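Local coordinates for DsbA-like disulfide oxidoreductase (Wolbachia endosymbiont of Drosophila melanogaster, PDB 6EEZ), which carries out thiol-disulfide exchange and works as an atypical, homotrimeric disulfide isomerase of the DsbA-like, thioredoxin-fold class, at residues A[35-40]-A[62-67]; A[162-167]-A[179-184]; A[67-72]-A[145-150]. All coordinates share one frame; numbering follows the deposited sequence.

Contact 1 (A[35-40]-A[62-67])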
# COMPACT_ATOMS: atom_id res chain seq x y z
N VAL A 35 8.53 9.97 -10.80
CA VAL A 35 8.10 10.36 -9.46
C VAL A 35 7.23 9.26 -8.88
O VAL A 35 6.03 9.19 -9.16
CB VAL A 35 7.34 11.69 -9.48
CG1 VAL A 35 7.01 12.14 -8.06
CG2 VAL A 35 8.18 12.76 -10.19
N ILE A 36 7.84 8.42 -8.07
CA ILE A 36 7.22 7.21 -7.59
C ILE A 36 6.94 7.31 -6.09
O ILE A 36 7.84 7.56 -5.29
CB ILE A 36 8.14 6.01 -7.87
CG1 ILE A 36 8.41 5.92 -9.38
CG2 ILE A 36 7.57 4.71 -7.33
CD1 ILE A 36 9.45 4.92 -9.76
N ALA A 37 5.67 7.15 -5.73
CA ALA A 37 5.28 7.12 -4.33
C ALA A 37 5.12 5.67 -3.90
O ALA A 37 4.68 4.83 -4.69
CB ALA A 37 4.01 7.89 -4.12
N VAL A 38 5.50 5.36 -2.66
CA VAL A 38 5.35 4.01 -2.12
C VAL A 38 4.66 4.05 -0.76
O VAL A 38 5.23 4.53 0.23
CB VAL A 38 6.70 3.30 -2.00
CG1 VAL A 38 6.50 1.84 -1.71
CG2 VAL A 38 7.55 3.50 -3.28
N GLY A 39 3.42 3.56 -0.71
CA GLY A 39 2.58 3.70 0.47
C GLY A 39 2.56 2.42 1.27
O GLY A 39 2.47 1.34 0.68
N PHE A 40 2.69 2.54 2.60
CA PHE A 40 2.69 1.39 3.52
C PHE A 40 1.49 1.48 4.46
O PHE A 40 1.40 2.42 5.23
CB PHE A 40 3.98 1.32 4.33
CG PHE A 40 5.22 1.06 3.50
CD1 PHE A 40 5.84 2.09 2.83
CD2 PHE A 40 5.75 -0.22 3.41
CE1 PHE A 40 6.98 1.86 2.08
CE2 PHE A 40 6.87 -0.46 2.66
CZ PHE A 40 7.50 0.59 1.99
N GLY A 62 -2.42 12.43 -11.53
CA GLY A 62 -1.88 11.94 -12.79
C GLY A 62 -0.36 11.98 -12.91
O GLY A 62 0.20 11.59 -13.94
N LYS A 63 0.31 12.45 -11.87
CA LYS A 63 1.73 12.78 -12.00
C LYS A 63 2.69 11.68 -11.56
O LYS A 63 3.87 11.73 -11.90
CB LYS A 63 2.01 14.06 -11.21
CG LYS A 63 1.26 15.26 -11.76
CD LYS A 63 1.74 16.55 -11.16
CE LYS A 63 1.12 17.73 -11.89
NZ LYS A 63 1.29 18.99 -11.12
N ILE A 64 2.20 10.69 -10.83
CA ILE A 64 3.07 9.75 -10.15
C ILE A 64 2.76 8.30 -10.47
O ILE A 64 1.72 7.98 -11.06
CB ILE A 64 2.99 9.92 -8.60
CG1 ILE A 64 1.65 9.44 -8.05
CG2 ILE A 64 3.26 11.36 -8.22
CD1 ILE A 64 1.49 9.60 -6.57
N LYS A 65 3.68 7.43 -10.07
CA LYS A 65 3.36 6.03 -9.90
C LYS A 65 3.22 5.83 -8.40
O LYS A 65 4.05 6.30 -7.63
CB LYS A 65 4.43 5.10 -10.48
CG LYS A 65 4.04 3.62 -10.42
CD LYS A 65 5.02 2.69 -11.13
CE LYS A 65 6.25 2.35 -10.26
NZ LYS A 65 6.88 1.01 -10.58
N TYR A 66 2.15 5.16 -8.00
CA TYR A 66 1.90 4.86 -6.60
C TYR A 66 1.91 3.36 -6.39
O TYR A 66 1.03 2.64 -6.87
CB TYR A 66 0.58 5.45 -6.16
CG TYR A 66 0.37 5.45 -4.64
CD1 TYR A 66 -0.01 4.29 -3.97
CD2 TYR A 66 0.54 6.61 -3.90
CE1 TYR A 66 -0.20 4.28 -2.57
CE2 TYR A 66 0.35 6.62 -2.52
CZ TYR A 66 -0.02 5.46 -1.87
OH TYR A 66 -0.21 5.50 -0.52
N ILE A 67 2.91 2.88 -5.65
CA ILE A 67 3.04 1.47 -5.33
C ILE A 67 2.40 1.21 -3.96
O ILE A 67 2.56 2.01 -3.05
CB ILE A 67 4.52 1.05 -5.32
CG1 ILE A 67 5.11 1.30 -6.70
CG2 ILE A 67 4.69 -0.41 -4.91
CD1 ILE A 67 6.58 1.10 -6.78

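Contact 2 (A[162-167]-A[179-184])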
# COMPACT_ATOMS: atom_id res chain seq x y z
N LEU A 162 4.50 7.05 4.00
CA LEU A 162 4.62 7.19 2.56
C LEU A 162 5.98 7.73 2.14
O LEU A 162 6.47 8.76 2.62
CB LEU A 162 3.50 8.10 2.05
CG LEU A 162 3.40 8.40 0.55
CD1 LEU A 162 3.15 7.12 -0.21
CD2 LEU A 162 2.29 9.41 0.27
N ILE A 163 6.59 7.00 1.22
CA ILE A 163 7.82 7.42 0.59
C ILE A 163 7.52 8.06 -0.74
O ILE A 163 6.86 7.46 -1.58
CB ILE A 163 8.76 6.23 0.36
CG1 ILE A 163 9.12 5.59 1.69
CG2 ILE A 163 10.02 6.68 -0.41
CD1 ILE A 163 9.94 4.31 1.51
N ILE A 164 8.01 9.27 -0.94
CA ILE A 164 8.03 9.87 -2.27
C ILE A 164 9.45 10.36 -2.56
O ILE A 164 9.95 11.23 -1.86
CB ILE A 164 7.07 11.06 -2.40
CG1 ILE A 164 5.66 10.69 -1.93
CG2 ILE A 164 7.06 11.58 -3.81
CD1 ILE A 164 4.68 11.90 -1.87
N GLY A 165 10.06 9.83 -3.61
CA GLY A 165 11.39 10.24 -4.00
C GLY A 165 12.39 9.89 -2.90
O GLY A 165 12.55 8.71 -2.58
N ASP A 166 13.02 10.90 -2.30
CA ASP A 166 14.00 10.69 -1.24
C ASP A 166 13.44 11.10 0.12
O ASP A 166 14.21 11.26 1.09
CB ASP A 166 15.29 11.47 -1.53
CG ASP A 166 15.05 12.96 -1.70
OD1 ASP A 166 13.87 13.39 -1.73
OD2 ASP A 166 16.06 13.71 -1.83
N SER A 167 12.12 11.24 0.19
CA SER A 167 11.42 11.68 1.39
C SER A 167 10.50 10.63 1.99
O SER A 167 9.96 9.78 1.30
CB SER A 167 10.61 12.93 1.09
OG SER A 167 11.47 14.00 0.72
N ARG A 179 1.43 17.01 -2.26
CA ARG A 179 1.32 17.57 -3.62
C ARG A 179 2.48 18.49 -3.99
O ARG A 179 2.95 18.49 -5.13
CB ARG A 179 -0.01 18.33 -3.78
CG ARG A 179 -1.20 17.42 -4.12
CD ARG A 179 -2.50 18.18 -4.27
NE ARG A 179 -3.56 17.34 -4.85
CZ ARG A 179 -4.86 17.62 -4.82
NH1 ARG A 179 -5.28 18.73 -4.23
NH2 ARG A 179 -5.74 16.79 -5.36
N LYS A 180 2.93 19.29 -3.03
CA LYS A 180 4.07 20.18 -3.22
C LYS A 180 5.36 19.38 -3.47
O LYS A 180 6.17 19.73 -4.33
CB LYS A 180 4.22 21.11 -2.01
CG LYS A 180 5.46 22.02 -2.03
CD LYS A 180 5.44 23.08 -0.92
CE LYS A 180 6.65 22.95 0.02
NZ LYS A 180 6.88 24.18 0.85
N LYS A 181 5.55 18.30 -2.71
CA LYS A 181 6.72 17.44 -2.91
C LYS A 181 6.68 16.80 -4.29
O LYS A 181 7.68 16.77 -4.99
CB LYS A 181 6.81 16.36 -1.84
CG LYS A 181 7.99 15.42 -2.02
CD LYS A 181 9.33 16.08 -1.72
CE LYS A 181 10.46 15.08 -1.98
NZ LYS A 181 11.84 15.48 -1.54
N VAL A 182 5.52 16.29 -4.67
CA VAL A 182 5.34 15.73 -6.02
C VAL A 182 5.64 16.75 -7.12
O VAL A 182 6.22 16.40 -8.13
CB VAL A 182 3.92 15.22 -6.23
CG1 VAL A 182 3.64 14.96 -7.73
CG2 VAL A 182 3.70 13.97 -5.42
N ASP A 183 5.21 17.99 -6.93
CA ASP A 183 5.41 19.02 -7.96
C ASP A 183 6.87 19.42 -8.03
O ASP A 183 7.43 19.62 -9.11
CB ASP A 183 4.56 20.26 -7.69
CG ASP A 183 3.15 20.13 -8.20
OD1 ASP A 183 2.81 19.03 -8.70
OD2 ASP A 183 2.40 21.12 -8.12
N GLU A 184 7.47 19.58 -6.86
CA GLU A 184 8.88 19.89 -6.74
C GLU A 184 9.70 18.87 -7.51
O GLU A 184 10.60 19.22 -8.27
CB GLU A 184 9.25 19.93 -5.25
CG GLU A 184 10.72 19.81 -4.90
CD GLU A 184 10.92 19.40 -3.45
OE1 GLU A 184 10.25 19.98 -2.57
OE2 GLU A 184 11.71 18.46 -3.19

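Contact 3 (A[67-72]-A[145-150])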
# COMPACT_ATOMS: atom_id res chain seq x y z
N ILE A 67 2.91 2.88 -5.65
CA ILE A 67 3.04 1.47 -5.33
C ILE A 67 2.40 1.21 -3.96
O ILE A 67 2.56 2.01 -3.05
CB ILE A 67 4.52 1.05 -5.32
CG1 ILE A 67 5.11 1.30 -6.70
CG2 ILE A 67 4.69 -0.41 -4.91
CD1 ILE A 67 6.58 1.10 -6.78
N PHE A 68 1.68 0.10 -3.84
CA PHE A 68 0.96 -0.26 -2.60
C PHE A 68 1.68 -1.38 -1.88
O PHE A 68 1.84 -2.49 -2.43
CB PHE A 68 -0.47 -0.71 -2.90
CG PHE A 68 -1.31 0.33 -3.59
CD1 PHE A 68 -1.92 1.35 -2.86
CD2 PHE A 68 -1.48 0.30 -4.96
CE1 PHE A 68 -2.70 2.32 -3.49
CE2 PHE A 68 -2.26 1.28 -5.61
CZ PHE A 68 -2.86 2.29 -4.86
N ARG A 69 2.15 -1.08 -0.67
CA ARG A 69 2.74 -2.09 0.20
C ARG A 69 1.84 -2.45 1.35
O ARG A 69 1.65 -1.68 2.28
CB ARG A 69 4.07 -1.61 0.73
CG ARG A 69 5.09 -1.54 -0.36
CD ARG A 69 5.24 -2.90 -1.00
NE ARG A 69 6.55 -3.01 -1.60
CZ ARG A 69 7.60 -3.62 -1.07
NH1 ARG A 69 7.52 -4.27 0.07
NH2 ARG A 69 8.73 -3.61 -1.75
N ASP A 70 1.28 -3.65 1.25
CA ASP A 70 0.39 -4.18 2.27
C ASP A 70 1.25 -4.66 3.42
O ASP A 70 1.98 -5.65 3.27
CB ASP A 70 -0.46 -5.32 1.68
CG ASP A 70 -1.55 -4.80 0.77
OD1 ASP A 70 -2.50 -4.15 1.28
OD2 ASP A 70 -1.46 -5.01 -0.46
N ALA A 71 1.19 -3.95 4.54
CA ALA A 71 2.07 -4.23 5.68
C ALA A 71 1.25 -4.46 6.93
O ALA A 71 1.23 -3.63 7.84
CB ALA A 71 3.04 -3.09 5.90
N PRO A 72 0.53 -5.58 6.97
CA PRO A 72 -0.30 -5.92 8.12
C PRO A 72 0.55 -6.11 9.39
O PRO A 72 1.47 -6.95 9.37
CB PRO A 72 -0.98 -7.21 7.69
CG PRO A 72 -0.05 -7.81 6.70
CD PRO A 72 0.54 -6.66 5.96
N ASN A 145 5.80 -10.79 3.80
CA ASN A 145 6.96 -10.88 4.66
C ASN A 145 8.00 -9.86 4.24
O ASN A 145 8.63 -9.21 5.09
CB ASN A 145 7.56 -12.29 4.62
CG ASN A 145 6.74 -13.28 5.41
OD1 ASN A 145 6.01 -12.90 6.32
ND2 ASN A 145 6.88 -14.56 5.07
N ASN A 146 8.16 -9.69 2.92
CA ASN A 146 9.17 -8.77 2.44
C ASN A 146 8.78 -7.35 2.78
O ASN A 146 9.65 -6.56 3.11
CB ASN A 146 9.39 -8.94 0.93
CG ASN A 146 10.26 -10.16 0.62
OD1 ASN A 146 10.96 -10.69 1.49
ND2 ASN A 146 10.23 -10.59 -0.63
N SER A 147 7.49 -7.03 2.77
CA SER A 147 7.06 -5.68 3.17
C SER A 147 7.22 -5.45 4.66
O SER A 147 7.58 -4.34 5.08
CB SER A 147 5.60 -5.44 2.78
OG SER A 147 5.45 -5.35 1.39
N ARG A 148 6.94 -6.46 5.47
CA ARG A 148 7.11 -6.33 6.90
C ARG A 148 8.58 -6.06 7.26
O ARG A 148 8.89 -5.22 8.09
CB ARG A 148 6.62 -7.57 7.63
CG ARG A 148 5.11 -7.69 7.69
CD ARG A 148 4.71 -9.06 8.21
NE ARG A 148 3.34 -9.06 8.73
CZ ARG A 148 2.69 -10.14 9.10
NH1 ARG A 148 3.27 -11.34 9.00
NH2 ARG A 148 1.45 -10.04 9.59
N LEU A 149 9.48 -6.80 6.63
CA LEU A 149 10.91 -6.62 6.88
C LEU A 149 11.35 -5.23 6.42
O LEU A 149 12.18 -4.58 7.08
CB LEU A 149 11.71 -7.71 6.17
CG LEU A 149 11.77 -9.03 6.92
CD1 LEU A 149 12.15 -10.19 5.99
CD2 LEU A 149 12.77 -8.95 8.08
N LEU A 150 10.79 -4.76 5.30
CA LEU A 150 11.10 -3.44 4.80
C LEU A 150 10.64 -2.38 5.79
O LEU A 150 11.39 -1.45 6.09
CB LEU A 150 10.46 -3.19 3.43
CG LEU A 150 10.86 -1.87 2.76
CD1 LEU A 150 12.37 -1.73 2.66
CD2 LEU A 150 10.25 -1.79 1.35
O HOH W 1 2.84 -6.44 0.77

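Contact 1 (A[35-40]-A[62-67])
I36, V38, K65 and I67 share one face of two neighbouring parallel strands, while A37 and Y66 meet on the other. On the first face, I36 and K65 lie side by side and point the same way; CE of K65, placed by the bend at chi3 (82°), rests 4.0 Å from I36 CG2. The I67 side chain crosses that of I36 at a slant, setting its CD1 3.8 Å from the same I36 CG2. V38 and I67 again run alongside each other, CG1 of V38 against CB of I67. On the second face the A37 methyl approaches the Y66 ring obliquely, with CB 3.7 Å from CD2. Farther along the ring, G39 has no side chain, and its CA comes within 3.5 Å of Y66 OH. At the N-terminal end of the pair, V35 CG1 meets I64 CG2, and I64 CD1 reaches the A37 methyl. Four hydrogen bonds join the backbones: K65 N to V35 O, A37 N to K65 O (2.6 Å), I67 N to A37 O and G39 N to I67 O, the last two nearly straight at 173°. The pair belongs to a beta-alpha-beta crossover of the thioredoxin fold, with helices 46-50 and 52-60 in the connection. Its chemistry is that of a core: backbone N-H and C=O groups pair across the strands, side chains add apolar contact, and the buried Y66 hydroxyl has no polar partner in the model.

Contact 2 (A[162-167]-A[179-184])
K181, on the C-terminal helix 175-185 of the thioredoxin fold, stretches across to the type II' turn I164-S167 that links the antiparallel strands 161-164 and 167-170. The charged interactions converge on its ammonium group. NZ forms a salt bridge with D166 OD1 at 2.9 Å, meeting that oxygen nearly along its C-O axis, and the two side chains cross at about a right angle. One helical turn on, E184 OE2 adds a weak, longer bridge to NZ at 3.4 Å, so D166, K181 and E184 make a small network in which the lysine charge lies between two carboxylates and probably eases their mutual repulsion. Apolar contact is slighter. I164 points toward the helix, where its CD1 comes 4.2 Å from V182 CG2, and its CG2 lies close to the K181 chain at CG; L178 and L185 of the same helix also pack on I164. The turn itself is closed by paired backbone bonds between I164 and S167. A hydrogen bond to an uncharged acceptor completes the lysine's grip: with CD swung by the bend at chi2 (71°), the K181 chain passes beside S167, and NZ donates to S167 OG at 2.7 Å.

Contact 3 (A[67-72]-A[145-150])
S147 is directed at the strand, and its OG accepts a 2.7 Å hydrogen bond from R69 NH1. The bond is bent, with an N-H...O angle of 146°, and the oxygen lies a little out of the guanidinium plane. R69 bends at chi2 (-57°), turning CD to within 3.4 Å of the same OG. A water extends the link, 2.9 Å from S147 OG and donating to D70 O at 2.8 Å, so the serine hydroxyl ties the buried R69 directly, and D70 O through the water, to the helix. The helix runs at 91° to strand 67-70. It closes the largely helical region between strands 65-70 and 161-164, consistent with the helical insertion that DsbA proteins carry within the thioredoxin fold. R148 then reaches beyond the strand end to P72 O, which it grips side-on with two nitrogens: NE at 2.9 Å, nearly in line with the carbonyl, and NH2 at 3.1 Å, from above the carbonyl plane. The oxygen itself lies in the guanidinium plane, and P72 CG is close to NH2. Last, L150 crosses R69 at about a right angle and lays CD2 over one guanidinium face, 3.9 Å from both NH1 and NH2; Y25 also meets R69, in a cation-pi contact.

In the fold
The three contacts lie along one mixed sheet. Contacts 1 and 3 share I67 on strand 65-70, their centres about 15 Å apart; G39 O probably accepts a hydrogen bond from R69 N at 2.8 Å, and F40 CZ meets L150 CD2 at 3.7 Å. Contact 2 lies on the other flank of strand 36-41, its centre about 9 Å from that of contact 1, joined by a probable hydrogen bond from V38 N to I163 O and by a K63-D183 salt bridge. Contacts 2 and 3 do not touch, their nearest atoms being about 6 Å apart. Strand 36-41, central to the sheet, leads through a short link to the C45-C48 disulfide, probably the redox pair, at the start of helix 46-50.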